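Local coordinates for 303aa long hypothetical esterase (Sulfolobus tokodaii, PDB 3AIN), which probably hydrolyses carboxylic esters as a thermostable, dimeric carboxylesterase of the hormone-sensitive lipase-like family, built on an alpha/beta hydrolase fold, at residues A[57-62]-A[112-117]; A[81-86]-A[121-126]; A[199-204]-A[241-246]; A[210-215]-A[260-265]. The protein carries 1 engineered substitution. All blocks are in the same frame, centred on the assembly; numbering follows the deposited sequence.

Interaction 1 of 4, residues A[57-62]-A[112-117]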
loop_
_atom_site.group_PDB
_atom_site.type_symbol
_atom_site.label_atom_id
_atom_site.label_comp_id
_atom_site.label_asym_id
_atom_site.label_seq_id
_atom_site.Cartn_x
_atom_site.Cartn_y
_atom_site.Cartn_z
ATOM N N THR A 57 15.970 2.307 18.088
ATOM C CA THR A 57 15.199 2.740 16.936
ATOM C C THR A 57 15.101 4.258 16.916
ATOM O O THR A 57 14.700 4.830 17.875
ATOM C CB THR A 57 13.802 2.217 17.015
ATOM O OG1 THR A 57 13.801 0.790 17.038
ATOM C CG2 THR A 57 13.019 2.704 15.862
ATOM N N PRO A 58 15.459 4.924 15.827
ATOM C CA PRO A 58 15.460 6.394 15.865
ATOM C C PRO A 58 14.099 6.962 16.071
ATOM O O PRO A 58 13.153 6.431 15.564
ATOM C CB PRO A 58 15.997 6.784 14.506
ATOM C CG PRO A 58 16.801 5.634 14.095
ATOM C CD PRO A 58 16.059 4.421 14.590
ATOM N N ARG A 59 14.034 8.007 16.868
ATOM C CA ARG A 59 12.780 8.719 17.123
ATOM C C ARG A 59 12.755 9.984 16.279
ATOM O O ARG A 59 13.568 10.884 16.504
ATOM C CB ARG A 59 12.662 9.077 18.616
ATOM C CG ARG A 59 12.330 7.873 19.506
ATOM C CD ARG A 59 12.551 8.153 20.985
ATOM N NE ARG A 59 11.871 7.178 21.849
ATOM C CZ ARG A 59 12.311 5.943 22.083
ATOM N NH1 ARG A 59 13.390 5.498 21.460
ATOM N NH2 ARG A 59 11.570 5.099 22.788
ATOM N N GLU A 60 11.925 9.992 15.235
ATOM C CA GLU A 60 11.740 11.179 14.389
ATOM C C GLU A 60 11.309 12.358 15.231
ATOM O O GLU A 60 10.391 12.246 16.051
ATOM C CB GLU A 60 10.701 10.906 13.288
ATOM C CG GLU A 60 11.169 9.888 12.264
ATOM C CD GLU A 60 10.165 9.621 11.166
ATOM O OE1 GLU A 60 9.183 10.387 11.014
ATOM O OE2 GLU A 60 10.488 8.783 10.303
ATOM N N GLU A 61 11.844 13.540 14.909
ATOM C CA GLU A 61 11.330 14.767 15.476
ATOM C C GLU A 61 9.882 14.971 15.032
ATOM O O GLU A 61 9.547 14.804 13.862
ATOM C CB GLU A 61 12.178 15.958 14.989
ATOM C CG GLU A 61 12.122 17.169 15.895
ATOM C CD GLU A 61 13.189 18.200 15.551
ATOM O OE1 GLU A 61 14.380 17.826 15.458
ATOM O OE2 GLU A 61 12.823 19.366 15.294
ATOM N N VAL A 62 9.042 15.423 15.958
ATOM C CA VAL A 62 7.706 15.861 15.580
ATOM C C VAL A 62 7.516 17.314 16.013
ATOM O O VAL A 62 8.500 17.998 16.321
ATOM C CB VAL A 62 6.598 14.941 16.178
ATOM C CG1 VAL A 62 6.714 13.519 15.581
ATOM C CG2 VAL A 62 6.691 14.886 17.701
ATOM N N LEU A 112 7.482 4.359 16.654
ATOM C CA LEU A 112 6.448 4.133 15.645
ATOM C C LEU A 112 5.400 5.254 15.627
ATOM O O LEU A 112 5.019 5.721 14.566
ATOM C CB LEU A 112 5.785 2.767 15.854
ATOM C CG LEU A 112 4.598 2.511 14.920
ATOM C CD1 LEU A 112 5.072 2.498 13.440
ATOM C CD2 LEU A 112 3.926 1.158 15.260
ATOM N N CYS A 113 4.937 5.705 16.790
ATOM C CA CYS A 113 3.937 6.781 16.791
ATOM C C CYS A 113 4.485 8.101 16.244
ATOM O O CYS A 113 3.755 8.827 15.597
ATOM C CB CYS A 113 3.344 6.995 18.188
ATOM S SG CYS A 113 2.255 5.612 18.690
ATOM N N ARG A 114 5.764 8.398 16.489
ATOM C CA ARG A 114 6.371 9.581 15.851
ATOM C C ARG A 114 6.375 9.443 14.333
ATOM O O ARG A 114 5.986 10.367 13.610
ATOM C CB ARG A 114 7.795 9.814 16.364
ATOM C CG ARG A 114 7.858 10.227 17.836
ATOM C CD ARG A 114 9.303 10.037 18.328
ATOM N NE ARG A 114 9.529 10.576 19.664
ATOM C CZ ARG A 114 9.957 11.814 19.902
ATOM N NH1 ARG A 114 10.159 12.656 18.894
ATOM N NH2 ARG A 114 10.120 12.229 21.147
ATOM N N ALA A 115 6.762 8.271 13.835
ATOM C CA ALA A 115 6.774 8.068 12.408
ATOM C C ALA A 115 5.383 8.170 11.775
ATOM O O ALA A 115 5.223 8.788 10.730
ATOM C CB ALA A 115 7.426 6.739 12.054
ATOM N N ILE A 116 4.373 7.597 12.434
ATOM C CA ILE A 116 2.996 7.714 11.947
ATOM C C ILE A 116 2.512 9.180 11.926
ATOM O O ILE A 116 1.842 9.631 10.983
ATOM C CB ILE A 116 2.056 6.814 12.790
ATOM C CG1 ILE A 116 2.298 5.338 12.442
ATOM C CG2 ILE A 116 0.597 7.201 12.549
ATOM C CD1 ILE A 116 1.541 4.368 13.372
ATOM N N THR A 117 2.821 9.900 12.992
ATOM C CA THR A 117 2.437 11.299 13.117
ATOM C C THR A 117 2.990 12.097 11.946
ATOM O O THR A 117 2.271 12.863 11.310
ATOM C CB THR A 117 3.001 11.883 14.412
ATOM O OG1 THR A 117 2.378 11.232 15.521
ATOM C CG2 THR A 117 2.757 13.390 14.483
HETATM O O HOH W 1 7.506 9.253 9.153
HETATM O O HOH W 2 10.137 15.824 18.631
#
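Arg-114 reaches out from helix 110-120 and lays its extended chain along the backbone of Glu-60, with Arg-59 on one side of it. Its CG stands opposite the carbonyl carbon (chi1 -68°), and the chain then runs straight to NE, which brings the head to the loop. There NH1 donates to Glu-60 O at 2.9 Å with an N-H...O angle of 154°. The acceptor lies near the guanidinium plane, but the donor sits above the plane of the carbonyl, so this bond does not follow a lone pair. Arg-59 CB covers one face of the same guanidinium and comes 3.5 Å from Arg-114 CD. The two guanidinium planes are 68° apart and thus do not stack. Their like charges probably tolerate each other because both NE atoms form salt bridges to Asp-110; Arg-59 NH2 is also hydrogen-bonded to Ser-54 OG.

Glu-60 sends its extended chain beside Ala-115, its OE1 lying 3.6 Å from Ala-115 CA. A water bridges the pair, donating to Glu-60 OE1 at 2.7 Å and to Ala-115 O at 2.8 Å. The other carboxylate oxygen, OE2, is taken by a salt bridge to Arg-306. A second water accepts from Val-62 N and from Arg-114 NH1, joining the loop to the arginine head again. Val-62 crosses the arginine chain at about a right angle, its CG1 3.8 Å from Arg-114 O and 4.1 Å from Thr-117 CG2.

This is a connecting loop, between helix 43-54 and strand 64-71, pinned across a helix that flanks the central sheet of an alpha/beta hydrolase fold.

Interaction 2 of 4, residues A[81-86]-A[121-126]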
loop_
_atom_site.group_PDB
_atom_site.type_symbol
_atom_site.label_atom_id
_atom_site.label_comp_id
_atom_site.label_asym_id
_atom_site.label_seq_id
_atom_site.Cartn_x
_atom_site.Cartn_y
_atom_site.Cartn_z
ATOM N N VAL A 81 0.426 12.508 23.491
ATOM C CA VAL A 81 -0.127 13.237 22.367
ATOM C C VAL A 81 1.017 13.760 21.504
ATOM O O VAL A 81 1.924 14.433 22.002
ATOM C CB VAL A 81 -0.939 14.454 22.856
ATOM C CG1 VAL A 81 -1.523 15.223 21.663
ATOM C CG2 VAL A 81 -2.028 14.006 23.847
ATOM N N TYR A 82 1.026 13.368 20.234
ATOM C CA TYR A 82 2.081 13.812 19.285
ATOM C C TYR A 82 1.427 14.774 18.288
ATOM O O TYR A 82 0.499 14.416 17.558
ATOM C CB TYR A 82 2.684 12.621 18.500
ATOM C CG TYR A 82 3.247 11.496 19.353
ATOM C CD1 TYR A 82 4.623 11.387 19.588
ATOM C CD2 TYR A 82 2.404 10.524 19.912
ATOM C CE1 TYR A 82 5.148 10.338 20.361
ATOM C CE2 TYR A 82 2.933 9.426 20.578
ATOM C CZ TYR A 82 4.290 9.370 20.852
ATOM O OH TYR A 82 4.794 8.318 21.556
ATOM N N TYR A 83 1.993 15.974 18.180
ATOM C CA TYR A 83 1.571 16.919 17.145
ATOM C C TYR A 83 2.542 16.888 15.969
ATOM O O TYR A 83 3.749 16.779 16.160
ATOM C CB TYR A 83 1.582 18.348 17.718
ATOM C CG TYR A 83 0.507 18.597 18.741
ATOM C CD1 TYR A 83 -0.702 19.153 18.363
ATOM C CD2 TYR A 83 0.721 18.336 20.081
ATOM C CE1 TYR A 83 -1.694 19.407 19.292
ATOM C CE2 TYR A 83 -0.263 18.611 21.026
ATOM C CZ TYR A 83 -1.463 19.140 20.616
ATOM O OH TYR A 83 -2.453 19.400 21.540
ATOM N N PRO A 84 2.025 17.043 14.755
ATOM C CA PRO A 84 2.916 17.068 13.603
ATOM C C PRO A 84 3.567 18.438 13.480
ATOM O O PRO A 84 3.266 19.341 14.270
ATOM C CB PRO A 84 1.966 16.850 12.430
ATOM C CG PRO A 84 0.690 17.440 12.880
ATOM C CD PRO A 84 0.609 17.154 14.363
ATOM N N LYS A 85 4.437 18.576 12.481
ATOM C CA LYS A 85 5.210 19.795 12.292
ATOM C C LYS A 85 4.394 20.838 11.531
ATOM O O LYS A 85 4.830 21.974 11.385
ATOM C CB LYS A 85 6.516 19.492 11.531
ATOM C CG LYS A 85 7.392 18.402 12.114
ATOM C CD LYS A 85 7.906 17.487 10.985
ATOM C CE LYS A 85 9.290 16.920 11.264
ATOM N NZ LYS A 85 10.303 17.998 11.403
ATOM N N THR A 86 3.297 20.405 10.915
ATOM C CA THR A 86 2.449 21.280 10.125
ATOM C C THR A 86 1.555 22.111 11.031
ATOM O O THR A 86 1.379 21.794 12.217
ATOM C CB THR A 86 1.554 20.482 9.168
ATOM O OG1 THR A 86 0.758 19.543 9.912
ATOM C CG2 THR A 86 2.408 19.734 8.133
ATOM N N GLN A 121 0.566 13.495 9.064
ATOM C CA GLN A 121 0.455 14.922 9.423
ATOM C C GLN A 121 -0.788 15.183 10.246
ATOM O O GLN A 121 -1.591 16.090 9.972
ATOM C CB GLN A 121 0.516 15.790 8.180
ATOM C CG GLN A 121 1.825 15.544 7.452
ATOM C CD GLN A 121 2.106 16.556 6.385
ATOM O OE1 GLN A 121 1.212 16.922 5.627
ATOM N NE2 GLN A 121 3.383 16.854 6.187
ATOM N N CYS A 122 -0.898 14.408 11.309
ATOM C CA CYS A 122 -2.091 14.404 12.107
ATOM C C CYS A 122 -1.669 14.253 13.568
ATOM O O CYS A 122 -0.499 14.004 13.843
ATOM C CB CYS A 122 -3.008 13.300 11.619
ATOM S SG CYS A 122 -2.586 11.696 12.280
ATOM N N VAL A 123 -2.512 14.714 14.487
ATOM C CA VAL A 123 -2.229 14.482 15.903
ATOM C C VAL A 123 -2.451 13.003 16.163
ATOM O O VAL A 123 -3.473 12.447 15.783
ATOM C CB VAL A 123 -3.186 15.298 16.789
ATOM C CG1 VAL A 123 -3.009 14.928 18.259
ATOM C CG2 VAL A 123 -2.919 16.777 16.560
ATOM N N THR A 124 -1.481 12.385 16.813
ATOM C CA THR A 124 -1.617 10.981 17.201
ATOM C C THR A 124 -1.661 10.924 18.710
ATOM O O THR A 124 -0.810 11.496 19.383
ATOM C CB THR A 124 -0.421 10.172 16.673
ATOM O OG1 THR A 124 -0.407 10.289 15.245
ATOM C CG2 THR A 124 -0.566 8.682 17.057
ATOM N N ILE A 125 -2.594 10.126 19.224
ATOM C CA ILE A 125 -2.730 9.956 20.657
ATOM C C ILE A 125 -2.595 8.489 21.011
ATOM O O ILE A 125 -3.476 7.673 20.742
ATOM C CB ILE A 125 -4.048 10.527 21.185
ATOM C CG1 ILE A 125 -4.091 12.026 20.852
ATOM C CG2 ILE A 125 -4.133 10.320 22.722
ATOM C CD1 ILE A 125 -5.375 12.720 21.369
ATOM N N SER A 126 -1.473 8.183 21.633
ATOM C CA SER A 126 -1.110 6.802 21.930
ATOM C C SER A 126 -1.563 6.456 23.330
ATOM O O SER A 126 -1.191 7.129 24.302
ATOM C CB SER A 126 0.399 6.627 21.798
ATOM O OG SER A 126 0.793 5.282 22.107
HETATM O O HOH W 3 3.612 5.697 21.934
HETATM O O HOH W 4 -1.471 18.563 8.817
#
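Val-81 and Val-123 each turn CG1 opposite the backbone nitrogen (chi1 -180° and 173°), and these two methyls meet at 3.7 Å across neighbouring antiparallel strands. The other branch of each valine has its own partner: Val-81 CG2 lies alongside Ile-125 CG1, while Val-123 CG2 sits 3.7 Å from Tyr-83 CD1, the two side chains pointing the same way.

Tyr-82 and Thr-124 form the hydrogen-bonded pair of the register. Tyr-82 N gives to Thr-124 O at 2.8 Å with a nearly straight angle of 172°, and Thr-124 N returns a bond to Tyr-82 O at 2.9 Å. That second acceptor is also approached by Val-123 CA, a CA-H...O contact of 3.2 Å. The tyrosine ring turns one edge to the neighbouring strand, with Thr-124 O and Ser-126 CB near its plane. On this face helix 110-120 packs against Tyr-82, whose OH is bonded to Asp-110; a water links the same OH to Ser-126 OG.

Past the paired strands, Pro-84 packs on the backbone of Cys-122, CD resting 3.4 Å from Cys-122 O, while the cysteine side chain points away into its disulfide with Cys-120. Thr-86 CG2 lies 3.6 Å from Gln-121 NE2, the two side chains crossing at about a right angle, and a water bridges Thr-86 OG1 and Gln-121 O.

The reciprocal peptide bonds of Tyr-82 and Thr-124 thus define the register, apolar branches pack beside them on the valine face, and the buried tyrosine hydroxyl is supplied with polar partners.

Interaction 3 of 4, residues A[199-204]-A[241-246]. With PO4 (phosphate ion), chain G.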
loop_
_atom_site.group_PDB
_atom_site.type_symbol
_atom_site.label_atom_id
_atom_site.label_comp_id
_atom_site.label_asym_id
_atom_site.label_seq_id
_atom_site.Cartn_x
_atom_site.Cartn_y
_atom_site.Cartn_z
ATOM N N ALA A 199 -5.705 -8.841 15.215
ATOM C CA ALA A 199 -6.335 -10.063 15.700
ATOM C C ALA A 199 -7.843 -9.819 15.765
ATOM O O ALA A 199 -8.306 -8.905 16.444
ATOM C CB ALA A 199 -5.805 -10.390 17.096
ATOM N N VAL A 200 -8.599 -10.608 15.012
ATOM C CA VAL A 200 -10.044 -10.407 14.968
ATOM C C VAL A 200 -10.885 -11.604 15.406
ATOM O O VAL A 200 -12.094 -11.479 15.566
ATOM C CB VAL A 200 -10.493 -9.908 13.585
ATOM C CG1 VAL A 200 -9.790 -8.608 13.206
ATOM C CG2 VAL A 200 -10.275 -10.989 12.499
ATOM N N SER A 201 -10.255 -12.760 15.636
ATOM C CA SER A 201 -11.011 -13.921 16.051
ATOM C C SER A 201 -10.107 -14.907 16.776
ATOM O O SER A 201 -8.992 -15.173 16.323
ATOM C CB SER A 201 -11.646 -14.597 14.807
ATOM O OG SER A 201 -12.538 -15.655 15.179
ATOM N N PHE A 202 -10.681 -15.639 17.725
ATOM C CA PHE A 202 -10.102 -16.920 18.113
ATOM C C PHE A 202 -10.074 -17.831 16.887
ATOM O O PHE A 202 -11.041 -17.878 16.131
ATOM C CB PHE A 202 -10.973 -17.555 19.202
ATOM C CG PHE A 202 -10.462 -18.872 19.692
ATOM C CD1 PHE A 202 -11.095 -20.051 19.342
ATOM C CD2 PHE A 202 -9.324 -18.939 20.493
ATOM C CE1 PHE A 202 -10.658 -21.285 19.857
ATOM C CE2 PHE A 202 -8.843 -20.172 20.946
ATOM C CZ PHE A 202 -9.466 -21.351 20.553
ATOM N N ASP A 203 -8.995 -18.555 16.710
ATOM C CA ASP A 203 -8.756 -19.284 15.479
ATOM C C ASP A 203 -8.076 -20.613 15.702
ATOM O O ASP A 203 -7.039 -20.653 16.223
ATOM C CB ASP A 203 -7.938 -18.374 14.553
ATOM C CG ASP A 203 -7.600 -18.982 13.180
ATOM O OD1 ASP A 203 -8.180 -19.942 12.816
ATOM O OD2 ASP A 203 -6.749 -18.420 12.528
ATOM N N LEU A 204 -8.718 -21.695 15.296
ATOM C CA LEU A 204 -8.112 -23.010 15.246
ATOM C C LEU A 204 -8.173 -23.618 13.846
ATOM O O LEU A 204 -7.874 -24.733 13.687
ATOM C CB LEU A 204 -8.774 -23.993 16.201
ATOM C CG LEU A 204 -8.632 -23.652 17.665
ATOM C CD1 LEU A 204 -9.478 -24.638 18.474
ATOM C CD2 LEU A 204 -7.204 -23.741 18.100
ATOM N N ARG A 241 -16.253 -8.279 21.824
ATOM C CA ARG A 241 -15.204 -7.364 22.286
ATOM C C ARG A 241 -13.835 -8.029 22.297
ATOM O O ARG A 241 -12.806 -7.341 22.473
ATOM C CB ARG A 241 -15.536 -6.753 23.658
ATOM C CG ARG A 241 -16.768 -5.868 23.648
ATOM C CD ARG A 241 -17.158 -5.463 25.070
ATOM N NE ARG A 241 -17.416 -6.649 25.888
ATOM C CZ ARG A 241 -17.572 -6.638 27.206
ATOM N NH1 ARG A 241 -17.447 -5.499 27.886
ATOM N NH2 ARG A 241 -17.746 -7.780 27.851
ATOM N N PHE A 242 -13.823 -9.361 22.240
ATOM C CA PHE A 242 -12.570 -10.109 22.047
ATOM C C PHE A 242 -12.415 -10.475 20.575
ATOM O O PHE A 242 -11.325 -10.380 20.021
ATOM C CB PHE A 242 -12.544 -11.404 22.895
ATOM C CG PHE A 242 -11.305 -12.278 22.663
ATOM C CD1 PHE A 242 -10.029 -11.744 22.770
ATOM C CD2 PHE A 242 -11.432 -13.599 22.239
ATOM C CE1 PHE A 242 -8.898 -12.522 22.510
ATOM C CE2 PHE A 242 -10.288 -14.383 21.950
ATOM C CZ PHE A 242 -9.036 -13.858 22.153
ATOM N N SER A 243 -13.474 -11.029 19.984
ATOM C CA SER A 243 -13.439 -11.414 18.560
ATOM C C SER A 243 -14.386 -10.538 17.746
ATOM O O SER A 243 -15.523 -10.906 17.556
ATOM C CB SER A 243 -13.882 -12.881 18.398
ATOM O OG SER A 243 -12.967 -13.774 19.014
ATOM N N PRO A 244 -13.905 -9.401 17.228
ATOM C CA PRO A 244 -14.815 -8.450 16.602
ATOM C C PRO A 244 -15.422 -8.990 15.311
ATOM O O PRO A 244 -16.431 -8.461 14.846
ATOM C CB PRO A 244 -13.933 -7.206 16.347
ATOM C CG PRO A 244 -12.498 -7.723 16.463
ATOM C CD PRO A 244 -12.599 -8.783 17.539
ATOM N N ILE A 245 -14.839 -10.047 14.736
ATOM C CA ILE A 245 -15.499 -10.676 13.571
ATOM C C ILE A 245 -16.964 -11.078 13.871
ATOM O O ILE A 245 -17.792 -11.160 12.962
ATOM C CB ILE A 245 -14.718 -11.937 13.052
ATOM C CG1 ILE A 245 -15.151 -12.268 11.605
ATOM C CG2 ILE A 245 -14.990 -13.126 13.951
ATOM C CD1 ILE A 245 -14.486 -11.396 10.555
ATOM N N LEU A 246 -17.264 -11.339 15.138
ATOM C CA LEU A 246 -18.622 -11.757 15.558
ATOM C C LEU A 246 -19.665 -10.645 15.379
ATOM O O LEU A 246 -20.870 -10.906 15.425
ATOM C CB LEU A 246 -18.619 -12.180 17.031
ATOM C CG LEU A 246 -17.799 -13.450 17.295
ATOM C CD1 LEU A 246 -17.732 -13.720 18.813
ATOM C CD2 LEU A 246 -18.438 -14.650 16.545
HETATM P P PO4 G . -18.270 -7.621 31.418
HETATM O O1 PO4 G . -19.646 -7.847 32.008
HETATM O O2 PO4 G . -17.273 -7.616 32.557
HETATM O O3 PO4 G . -17.947 -8.762 30.480
HETATM O O4 PO4 G . -18.259 -6.294 30.679
#
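Val-200 O takes the one clear hydrogen bond across the contact, from Ile-245 N at 3.2 Å with an N-H...O angle of 169°, and Ser-243 CA comes within 3.3 Å of the same oxygen. Pro-244 N lies about as near but has no hydrogen to share; its ring carbons pack instead, with CD 3.4 Å from Val-200 O and CG beside Val-200 CB. Ile-245 CG2 packs on Ser-201 OG at 3.7 Å, and that hydroxyl donates to Phe-202 O.

The contact joins two loops of the alpha/beta hydrolase fold, one leaving strand 192-196 and the other leading toward strand 255-260, at a short 3-10 turn formed by residues 244-246. Helix 171-185 packs against Pro-244, and Tyr-272 of helix 266-278 touches both Val-200 and Ile-245.

At the start of segment 241-246, Arg-241 holds a phosphate ion, probably from the crystallisation liquor, in the plane of its guanidinium: NH2 donates to O3 at 2.8 Å and NH1 to O4 at 3.0 Å. With a leucine here, the phosphate would probably keep Arg-232 but lose this two-pronged grip, and Asp-239 would be left without its salt-bridge mate. Phe-202 CB approaches Phe-242 CE2 at 4.3 Å.

Interaction 4 of 4, residues A[210-215]-A[260-265]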
loop_
_atom_site.group_PDB
_atom_site.type_symbol
_atom_site.label_atom_id
_atom_site.label_comp_id
_atom_site.label_asym_id
_atom_site.label_seq_id
_atom_site.Cartn_x
_atom_site.Cartn_y
_atom_site.Cartn_z
ATOM N N TYR A 210 -1.955 -22.450 10.389
ATOM C CA TYR A 210 -1.147 -23.679 10.327
ATOM C C TYR A 210 0.133 -23.506 9.498
ATOM O O TYR A 210 1.196 -24.010 9.880
ATOM C CB TYR A 210 -1.985 -24.856 9.791
ATOM C CG TYR A 210 -3.004 -25.318 10.795
ATOM C CD1 TYR A 210 -2.663 -26.243 11.781
ATOM C CD2 TYR A 210 -4.262 -24.720 10.864
ATOM C CE1 TYR A 210 -3.586 -26.639 12.755
ATOM C CE2 TYR A 210 -5.139 -25.012 11.891
ATOM C CZ TYR A 210 -4.826 -26.022 12.800
ATOM O OH TYR A 210 -5.710 -26.333 13.796
ATOM N N ASP A 211 0.049 -22.758 8.401
ATOM C CA ASP A 211 1.214 -22.568 7.525
ATOM C C ASP A 211 2.265 -21.738 8.246
ATOM O O ASP A 211 3.460 -21.894 7.987
ATOM C CB ASP A 211 0.817 -21.821 6.246
ATOM C CG ASP A 211 0.115 -22.706 5.215
ATOM O OD1 ASP A 211 0.054 -23.935 5.384
ATOM O OD2 ASP A 211 -0.370 -22.134 4.222
ATOM N N ASN A 212 1.813 -20.763 9.046
ATOM C CA ASN A 212 2.702 -19.700 9.530
ATOM C C ASN A 212 2.800 -19.701 11.055
ATOM O O ASN A 212 3.387 -18.800 11.649
ATOM C CB ASN A 212 2.228 -18.307 9.040
ATOM C CG ASN A 212 2.142 -18.212 7.523
ATOM O OD1 ASN A 212 1.244 -17.561 6.975
ATOM N ND2 ASN A 212 3.171 -18.693 6.852
ATOM N N GLY A 213 2.283 -20.746 11.702
ATOM C CA GLY A 213 2.217 -20.751 13.176
ATOM C C GLY A 213 3.509 -21.110 13.905
ATOM O O GLY A 213 3.562 -21.060 15.147
ATOM N N GLU A 214 4.515 -21.562 13.156
ATOM C CA GLU A 214 5.905 -21.642 13.683
ATOM C C GLU A 214 6.913 -21.023 12.721
ATOM O O GLU A 214 6.680 -20.962 11.508
ATOM C CB GLU A 214 6.308 -23.103 13.976
ATOM C CG GLU A 214 5.325 -23.849 14.870
ATOM C CD GLU A 214 5.370 -23.400 16.324
ATOM O OE1 GLU A 214 6.338 -22.704 16.715
ATOM O OE2 GLU A 214 4.355 -23.580 17.025
ATOM N N GLY A 215 8.018 -20.515 13.276
ATOM C CA GLY A 215 9.130 -20.035 12.461
ATOM C C GLY A 215 9.064 -18.588 12.014
ATOM O O GLY A 215 9.951 -18.124 11.288
ATOM N N ALA A 260 0.144 -9.361 6.637
ATOM C CA ALA A 260 1.504 -9.779 6.262
ATOM C C ALA A 260 1.454 -11.214 5.747
ATOM O O ALA A 260 0.758 -12.058 6.314
ATOM C CB ALA A 260 2.426 -9.686 7.501
ATOM N N GLU A 261 2.220 -11.492 4.688
ATOM C CA GLU A 261 2.175 -12.783 4.017
ATOM C C GLU A 261 2.480 -13.959 4.965
ATOM O O GLU A 261 1.747 -14.947 4.992
ATOM C CB GLU A 261 3.137 -12.795 2.828
ATOM C CG GLU A 261 3.127 -14.152 2.110
ATOM C CD GLU A 261 3.954 -14.155 0.822
ATOM O OE1 GLU A 261 4.890 -13.346 0.698
ATOM O OE2 GLU A 261 3.761 -15.084 0.022
ATOM N N HIS A 262 3.540 -13.834 5.750
ATOM C CA HIS A 262 4.005 -14.961 6.567
ATOM C C HIS A 262 3.510 -14.820 8.002
ATOM O O HIS A 262 4.266 -14.997 8.943
ATOM C CB HIS A 262 5.538 -15.008 6.569
ATOM C CG HIS A 262 6.134 -15.142 5.204
ATOM N ND1 HIS A 262 5.783 -16.163 4.344
ATOM C CD2 HIS A 262 6.952 -14.321 4.499
ATOM C CE1 HIS A 262 6.336 -15.950 3.162
ATOM N NE2 HIS A 262 7.130 -14.898 3.261
ATOM N N ASP A 263 2.231 -14.542 8.168
ATOM C CA ASP A 263 1.666 -14.181 9.478
ATOM C C ASP A 263 0.542 -15.169 9.758
ATOM O O ASP A 263 -0.342 -15.363 8.889
ATOM C CB ASP A 263 1.076 -12.776 9.359
ATOM C CG ASP A 263 0.575 -12.217 10.666
ATOM O OD1 ASP A 263 0.280 -12.990 11.621
ATOM O OD2 ASP A 263 0.201 -11.006 10.635
ATOM N N PRO A 264 0.573 -15.860 10.917
ATOM C CA PRO A 264 -0.569 -16.726 11.187
ATOM C C PRO A 264 -1.919 -15.981 11.196
ATOM O O PRO A 264 -2.959 -16.629 11.004
ATOM C CB PRO A 264 -0.254 -17.325 12.578
ATOM C CG PRO A 264 0.632 -16.305 13.225
ATOM C CD PRO A 264 1.501 -15.815 12.070
ATOM N N LEU A 265 -1.914 -14.672 11.463
ATOM C CA LEU A 265 -3.164 -13.877 11.475
ATOM C C LEU A 265 -3.613 -13.402 10.096
ATOM O O LEU A 265 -4.589 -12.628 9.986
ATOM C CB LEU A 265 -3.028 -12.629 12.361
ATOM C CG LEU A 265 -2.626 -12.770 13.834
ATOM C CD1 LEU A 265 -2.914 -11.492 14.649
ATOM C CD2 LEU A 265 -3.166 -13.976 14.513
#
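Asn-212 pushes its side chain against the turn 261-264, with CB 3.5 Å from Pro-264 N and CG 3.7 Å from His-262 C. With CG beside the backbone N (chi1 -58°), the side chain reaches the peptide joining His-262 to Asp-263, and the amide lies face-on over it, the two planes about 20° apart. Pro-264 answers from the other segment, CD lying 3.6 Å from Asn-212 O, and its CB comes 4.3 Å from Gly-213 CA.

Within the turn, Asp-263 OD1 accepts from Leu-265 N at 2.8 Å (N-H...O angle 160°), met from above the carboxylate plane. This caps the turn leading into helix 266-278, after strand 255-260 of the alpha/beta hydrolase sheet. The Asp-263 side chain also touches His-293, consistent with the acid position of the catalytic triad in hormone-sensitive lipase relatives. Cutting Asn-212 back to an alanine would probably open a gap over the His-262 to Asp-263 peptide and leave the turn with less to hold it against helix 207-212.

Further out, Ile-223 of helix 220-230 packs on Pro-264, and Ser-208 OG bonds to Pro-264 O, tying the turn to the first turn of helix 207-212. The His-262 ring meets that of Phe-216, and Glu-261 CG lies over one face of the imidazole.

Two pairs of contacts occupy separate parts of one alpha/beta hydrolase chain. Interactions 1 and 2 have centres 10 Å apart, and helix 110-120 of interaction 1 leads directly into strand 123-127 of interaction 2; they touch through Thr-117 OG1 and Thr-124 OG1 (3.0 Å, a probable hydrogen bond), and their segments alternate along the sequence. Interactions 3 and 4, 17 Å apart between centres, also alternate, meeting at Leu-204 O and Tyr-210 OH. Interaction 3 joins the loop after strand 192-196 to the one before strand 255-260; interaction 4 sets the end of helix 207-212 against the loop after strand 255-260. Centre to centre, the pairs are 28 to 33 Å apart, without touching, and the first closes along the chain before the second opens.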